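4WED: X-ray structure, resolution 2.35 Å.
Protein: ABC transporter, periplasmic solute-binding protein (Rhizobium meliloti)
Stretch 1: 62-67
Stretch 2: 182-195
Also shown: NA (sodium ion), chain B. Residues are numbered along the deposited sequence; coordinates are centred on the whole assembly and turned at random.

Stretch 1 62-67: DLMFEP
Stretch 2 182-195: KFKEPVGTGPWVQI

Residues 62-67, which form no regular helix or strand, pack against the loop 182-191 and the start of a strand at W192, burying 569 Å² in all. The closest register pairs M64 with G190 (CA to CA 3.8 Å) and F65 with G188 (4.7 Å), so the chains run in opposite directions here.

M64, a selenomethionine, gives up the most surface. With phi/psi -126/-14, its carbonyl O accepts a hydrogen bond from G190 N (2.7 Å) and a CA-H...O contact from G188 CA (3.3 Å); T189 N lies 3.1 Å from M64 O, but at a poor angle for bonding. One residue back, L63 O (phi/psi -63/-39) accepts a longer bond from W192 N (3.2 Å). Both glycines suit this closeness: an ideal CB on G188 would lie 2.2 Å from M64 O, and one on G190 2.5 Å from M64 C. The M64 side chain (p, m, m) leaves sideways, its CB 3.1 Å from W192 O and its CE 4.2 Å from both P186 CB and Q194 CB.

W192 (phi/psi -118/136, chi1 m, chi2 102°) points toward stretch 1 and brings CD1 to 3.3 Å from CD2 of L63 (m, t), a tight apolar contact. F65 (phi/psi -99/139, chi1 m, chi2 -64°) starts away, but its ring returns: CZ lies 4.0 Å from P186 CB and 4.3 Å from F183 CE2, meeting the F183 ring at its edge, while CD1 approaches G188 CA at 3.5 Å.

E66 (m, t, chi3 -45°) points toward the loop, where its OE1 accepts a hydrogen bond from OG1 of T189 (chi1 p) at 3.0 Å. Water 1 bridges the backbones, accepting from E66 N (2.7 Å) and T189 N (3.0 Å). D62 (chi1 t) turns away, binding sodium through OD1 (2.7 Å to NA) and OD2 (2.3 Å to NA).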

ATOM      1  N   ASP A  62       2.326   0.560 -15.842  1.00 61.82           N
ATOM      2  CA  ASP A  62       3.041   1.737 -15.412  1.00 57.28           C
ATOM      3  C   ASP A  62       4.169   2.100 -16.354  1.00 59.58           C
ATOM      4  O   ASP A  62       4.649   3.214 -16.338  1.00 55.49           O
ATOM      5  CB  ASP A  62       3.538   1.543 -13.995  1.00 59.41           C
ATOM      6  CG  ASP A  62       4.225   2.746 -13.456  1.00 57.28           C
ATOM      7  OD1 ASP A  62       3.718   3.861 -13.575  1.00 52.74           O
ATOM      8  OD2 ASP A  62       5.295   2.567 -12.902  1.00 59.43           O
ATOM      9  N   LEU A  63       4.604   1.141 -17.153  1.00 57.56           N
ATOM     10  CA  LEU A  63       5.625   1.360 -18.172  1.00 64.10           C
ATOM     11  C   LEU A  63       5.294   2.325 -19.302  1.00 61.69           C
ATOM     12  O   LEU A  63       6.148   3.037 -19.765  1.00 61.86           O
ATOM     13  CB  LEU A  63       6.034   0.031 -18.773  1.00 67.96           C
ATOM     14  CG  LEU A  63       6.851  -0.803 -17.817  1.00 67.44           C
ATOM     15  CD1 LEU A  63       6.981  -2.199 -18.372  1.00 69.48           C
ATOM     16  CD2 LEU A  63       8.202  -0.143 -17.655  1.00 73.70           C
HETATM   17  N   MSE A  64       4.065   2.303 -19.774  1.00 61.10           N
HETATM   18  CA  MSE A  64       3.631   3.122 -20.908  1.00 65.15           C
HETATM   19  C   MSE A  64       2.431   3.960 -20.618  1.00 60.86           C
HETATM   20  O   MSE A  64       2.106   4.843 -21.406  1.00 68.51           O
HETATM   21  CB  MSE A  64       3.324   2.225 -22.132  1.00 71.38           C
HETATM   22  CG  MSE A  64       1.968   1.528 -22.085  1.00 76.02           C
HETATM   23 SE   MSE A  64       1.980  -0.061 -20.904  1.00 95.03          SE
HETATM   24  CE  MSE A  64       3.108  -1.179 -22.100  1.00 77.68           C
ATOM     25  N   PHE A  65       1.722   3.690 -19.533  1.00 58.61           N
ATOM     26  CA  PHE A  65       0.577   4.525 -19.194  1.00 56.86           C
ATOM     27  C   PHE A  65       0.935   5.545 -18.131  1.00 55.47           C
ATOM     28  O   PHE A  65       1.672   5.269 -17.179  1.00 57.37           O
ATOM     29  CB  PHE A  65      -0.669   3.674 -18.879  1.00 55.47           C
ATOM     30  CG  PHE A  65      -1.153   2.853 -20.082  1.00 56.20           C
ATOM     31  CD1 PHE A  65      -1.621   3.490 -21.239  1.00 59.44           C
ATOM     32  CD2 PHE A  65      -1.163   1.478 -20.053  1.00 55.51           C
ATOM     33  CE1 PHE A  65      -2.086   2.759 -22.320  1.00 60.24           C
ATOM     34  CE2 PHE A  65      -1.610   0.735 -21.140  1.00 59.22           C
ATOM     35  CZ  PHE A  65      -2.060   1.381 -22.282  1.00 61.01           C
ATOM     36  N   GLU A  66       0.435   6.752 -18.315  1.00 56.06           N
ATOM     37  CA  GLU A  66       0.709   7.814 -17.367  1.00 56.01           C
ATOM     38  C   GLU A  66      -0.556   8.403 -16.837  1.00 57.14           C
ATOM     39  O   GLU A  66      -1.567   8.437 -17.534  1.00 60.84           O
ATOM     40  CB  GLU A  66       1.573   8.893 -17.986  1.00 58.23           C
ATOM     41  CG  GLU A  66       3.044   8.523 -18.035  1.00 59.92           C
ATOM     42  CD  GLU A  66       3.906   9.604 -18.663  1.00 65.17           C
ATOM     43  OE1 GLU A  66       3.451  10.104 -19.717  1.00 65.88           O
ATOM     44  OE2 GLU A  66       5.021   9.937 -18.128  1.00 64.33           O
ATOM     45  N   PRO A  67      -0.524   8.843 -15.567  1.00 55.09           N
ATOM     46  CA  PRO A  67      -1.664   9.548 -14.976  1.00 52.41           C
ATOM     47  C   PRO A  67      -1.563  11.079 -15.102  1.00 52.54           C
ATOM     48  O   PRO A  67      -0.539  11.633 -15.524  1.00 50.31           O
ATOM     49  CB  PRO A  67      -1.546   9.170 -13.502  1.00 52.53           C
ATOM     50  CG  PRO A  67      -0.060   9.174 -13.295  1.00 53.67           C
ATOM     51  CD  PRO A  67       0.559   8.662 -14.591  1.00 51.01           C
ATOM     52  N   LYS A 182     -13.158  -1.024 -28.250  1.00 92.47           N
ATOM     53  CA  LYS A 182     -12.501  -2.037 -27.432  1.00 88.81           C
ATOM     54  C   LYS A 182     -10.981  -1.788 -27.447  1.00 88.18           C
ATOM     55  O   LYS A 182     -10.400  -1.497 -28.500  1.00 90.00           O
ATOM     56  CB  LYS A 182     -12.844  -3.432 -27.949  1.00 90.57           C
ATOM     57  CG  LYS A 182     -14.340  -3.721 -27.991  1.00 94.32           C
ATOM     58  N   PHE A 183     -10.339  -1.870 -26.287  1.00 82.26           N
ATOM     59  CA  PHE A 183      -8.885  -1.783 -26.243  1.00 80.58           C
ATOM     60  C   PHE A 183      -8.212  -2.775 -27.229  1.00 84.54           C
ATOM     61  O   PHE A 183      -8.524  -3.978 -27.258  1.00 85.04           O
ATOM     62  CB  PHE A 183      -8.383  -2.030 -24.828  1.00 76.51           C
ATOM     63  CG  PHE A 183      -6.886  -2.229 -24.726  1.00 70.79           C
ATOM     64  CD1 PHE A 183      -6.322  -3.502 -24.855  1.00 71.89           C
ATOM     65  CD2 PHE A 183      -6.050  -1.158 -24.475  1.00 66.83           C
ATOM     66  CE1 PHE A 183      -4.953  -3.695 -24.762  1.00 68.53           C
ATOM     67  CE2 PHE A 183      -4.676  -1.334 -24.337  1.00 66.00           C
ATOM     68  CZ  PHE A 183      -4.126  -2.597 -24.495  1.00 68.75           C
ATOM     69  N   LYS A 184      -7.303  -2.228 -28.038  1.00 83.56           N
ATOM     70  CA  LYS A 184      -6.518  -2.967 -29.011  1.00 82.90           C
ATOM     71  C   LYS A 184      -5.057  -2.973 -28.541  1.00 82.64           C
ATOM     72  O   LYS A 184      -4.669  -3.875 -27.820  1.00 89.49           O
ATOM     73  CB  LYS A 184      -6.689  -2.344 -30.397  1.00 84.43           C
ATOM     74  CG  LYS A 184      -7.951  -2.814 -31.121  1.00 87.22           C
ATOM     75  N   GLU A 185      -4.264  -1.956 -28.880  1.00 98.42           N
ATOM     76  CA  GLU A 185      -2.841  -1.939 -28.544  1.00 91.29           C
ATOM     77  C   GLU A 185      -2.538  -0.973 -27.380  1.00 88.35           C
ATOM     78  O   GLU A 185      -3.257   0.008 -27.181  1.00 88.92           O
ATOM     79  CB  GLU A 185      -2.012  -1.568 -29.776  1.00 93.37           C
ATOM     80  N   PRO A 186      -1.456  -1.239 -26.610  1.00 82.19           N
ATOM     81  CA  PRO A 186      -1.196  -0.431 -25.426  1.00 76.00           C
ATOM     82  C   PRO A 186      -0.446   0.861 -25.743  1.00 72.91           C
ATOM     83  O   PRO A 186       0.740   1.006 -25.403  1.00 68.36           O
ATOM     84  CB  PRO A 186      -0.353  -1.360 -24.558  1.00 75.07           C
ATOM     85  CG  PRO A 186       0.452  -2.134 -25.574  1.00 79.54           C
ATOM     86  CD  PRO A 186      -0.412  -2.267 -26.814  1.00 81.78           C
ATOM     87  N   VAL A 187      -1.191   1.798 -26.337  1.00 72.57           N
ATOM     88  CA  VAL A 187      -0.685   3.082 -26.823  1.00 70.93           C
ATOM     89  C   VAL A 187      -0.941   4.186 -25.789  1.00 68.56           C
ATOM     90  O   VAL A 187      -1.880   4.971 -25.910  1.00 70.02           O
ATOM     91  CB  VAL A 187      -1.376   3.473 -28.161  1.00 73.87           C
ATOM     92  CG1 VAL A 187      -0.748   4.718 -28.781  1.00 74.75           C
ATOM     93  CG2 VAL A 187      -1.323   2.321 -29.145  1.00 76.78           C
ATOM     94  N   GLY A 188      -0.086   4.247 -24.788  1.00 64.38           N
ATOM     95  CA  GLY A 188      -0.120   5.318 -23.813  1.00 62.80           C
ATOM     96  C   GLY A 188       0.856   6.412 -24.181  1.00 62.82           C
ATOM     97  O   GLY A 188       1.273   6.495 -25.314  1.00 64.08           O
ATOM     98  N   THR A 189       1.197   7.243 -23.198  1.00 62.79           N
ATOM     99  CA  THR A 189       2.142   8.378 -23.348  1.00 65.53           C
ATOM    100  C   THR A 189       3.481   8.144 -22.649  1.00 64.31           C
ATOM    101  O   THR A 189       4.376   8.974 -22.703  1.00 64.09           O
ATOM    102  CB  THR A 189       1.570   9.656 -22.713  1.00 66.92           C
ATOM    103  OG1 THR A 189       1.098   9.366 -21.390  1.00 64.18           O
ATOM    104  CG2 THR A 189       0.408  10.156 -23.534  1.00 69.80           C
ATOM    105  N   GLY A 190       3.583   7.010 -21.971  1.00 63.47           N
ATOM    106  CA  GLY A 190       4.722   6.732 -21.100  1.00 64.61           C
ATOM    107  C   GLY A 190       6.057   6.458 -21.831  1.00 64.23           C
ATOM    108  O   GLY A 190       6.119   6.385 -23.066  1.00 64.79           O
ATOM    109  N   PRO A 191       7.128   6.326 -21.059  1.00 63.76           N
ATOM    110  CA  PRO A 191       8.484   6.215 -21.608  1.00 68.02           C
ATOM    111  C   PRO A 191       8.815   4.939 -22.401  1.00 68.54           C
ATOM    112  O   PRO A 191       9.753   4.977 -23.155  1.00 77.97           O
ATOM    113  CB  PRO A 191       9.375   6.358 -20.369  1.00 69.37           C
ATOM    114  CG  PRO A 191       8.484   6.112 -19.179  1.00 65.26           C
ATOM    115  CD  PRO A 191       7.084   6.329 -19.589  1.00 62.74           C
ATOM    116  N   TRP A 192       8.016   3.868 -22.290  1.00 67.65           N
ATOM    117  CA  TRP A 192       8.272   2.556 -22.878  1.00 67.97           C
ATOM    118  C   TRP A 192       7.213   2.128 -23.887  1.00 70.16           C
ATOM    119  O   TRP A 192       6.033   2.284 -23.635  1.00 67.64           O
ATOM    120  CB  TRP A 192       8.316   1.498 -21.768  1.00 66.54           C
ATOM    121  CG  TRP A 192       9.443   1.713 -20.836  1.00 67.49           C
ATOM    122  CD1 TRP A 192       9.386   2.268 -19.595  1.00 68.18           C
ATOM    123  CD2 TRP A 192      10.827   1.461 -21.106  1.00 69.12           C
ATOM    124  NE1 TRP A 192      10.648   2.345 -19.055  1.00 68.59           N
ATOM    125  CE2 TRP A 192      11.547   1.839 -19.961  1.00 69.94           C
ATOM    126  CE3 TRP A 192      11.526   0.903 -22.212  1.00 73.89           C
ATOM    127  CZ2 TRP A 192      12.932   1.708 -19.877  1.00 73.87           C
ATOM    128  CZ3 TRP A 192      12.892   0.774 -22.146  1.00 74.21           C
ATOM    129  CH2 TRP A 192      13.589   1.178 -20.980  1.00 76.81           C
ATOM    130  N   VAL A 193       7.657   1.576 -25.022  1.00 73.38           N
ATOM    131  CA  VAL A 193       6.783   1.059 -26.063  1.00 75.27           C
ATOM    132  C   VAL A 193       6.846  -0.450 -25.996  1.00 76.97           C
ATOM    133  O   VAL A 193       7.933  -1.004 -26.046  1.00 83.55           O
ATOM    134  CB  VAL A 193       7.270   1.484 -27.453  1.00 79.39           C
ATOM    135  CG1 VAL A 193       6.380   0.908 -28.543  1.00 82.77           C
ATOM    136  CG2 VAL A 193       7.300   2.982 -27.571  1.00 80.41           C
ATOM    137  N   GLN A 194       5.703  -1.120 -25.885  1.00 77.24           N
ATOM    138  CA  GLN A 194       5.648  -2.601 -25.961  1.00 78.36           C
ATOM    139  C   GLN A 194       6.069  -3.067 -27.331  1.00 83.63           C
ATOM    140  O   GLN A 194       5.434  -2.721 -28.324  1.00 88.26           O
ATOM    141  CB  GLN A 194       4.251  -3.139 -25.626  1.00 74.87           C
ATOM    142  CG  GLN A 194       4.078  -4.629 -25.872  1.00 77.04           C
ATOM    143  CD  GLN A 194       3.077  -5.287 -24.930  1.00 75.20           C
ATOM    144  OE1 GLN A 194       3.281  -5.305 -23.688  1.00 71.32           O
ATOM    145  NE2 GLN A 194       2.006  -5.866 -25.504  1.00 77.14           N
ATOM    146  N   ILE A 195       7.160  -3.817 -27.404  1.00 86.47           N
ATOM    147  CA  ILE A 195       7.588  -4.380 -28.708  1.00 93.74           C
ATOM    148  C   ILE A 195       7.009  -5.775 -28.947  1.00 93.00           C
ATOM    149  O   ILE A 195       6.768  -6.169 -30.089  1.00101.35           O
ATOM    150  CB  ILE A 195       9.131  -4.413 -28.815  1.00 99.81           C
ATOM    151  CG1 ILE A 195       9.717  -2.981 -28.750  1.00102.67           C
ATOM    152  CG2 ILE A 195       9.573  -5.089 -30.089  1.00106.99           C
ATOM    153  CD1 ILE A 195       9.736  -2.211 -30.065  1.00104.83           C
TER
HETATM  154 NA    NA B 601       5.685   4.653 -11.907  1.00 63.85          NA
HETATM  155  O   HOH W   1      -0.580   7.292 -20.788  1.00 52.16           O
HETATM  156  O   HOH W   2       3.558   6.082 -11.761  1.00 60.52           O
HETATM  157  O   HOH W   3       7.849   3.583 -11.543  1.00 63.11           O
HETATM  158  O   HOH W   4       5.871   5.126 -13.922  1.00 68.67           O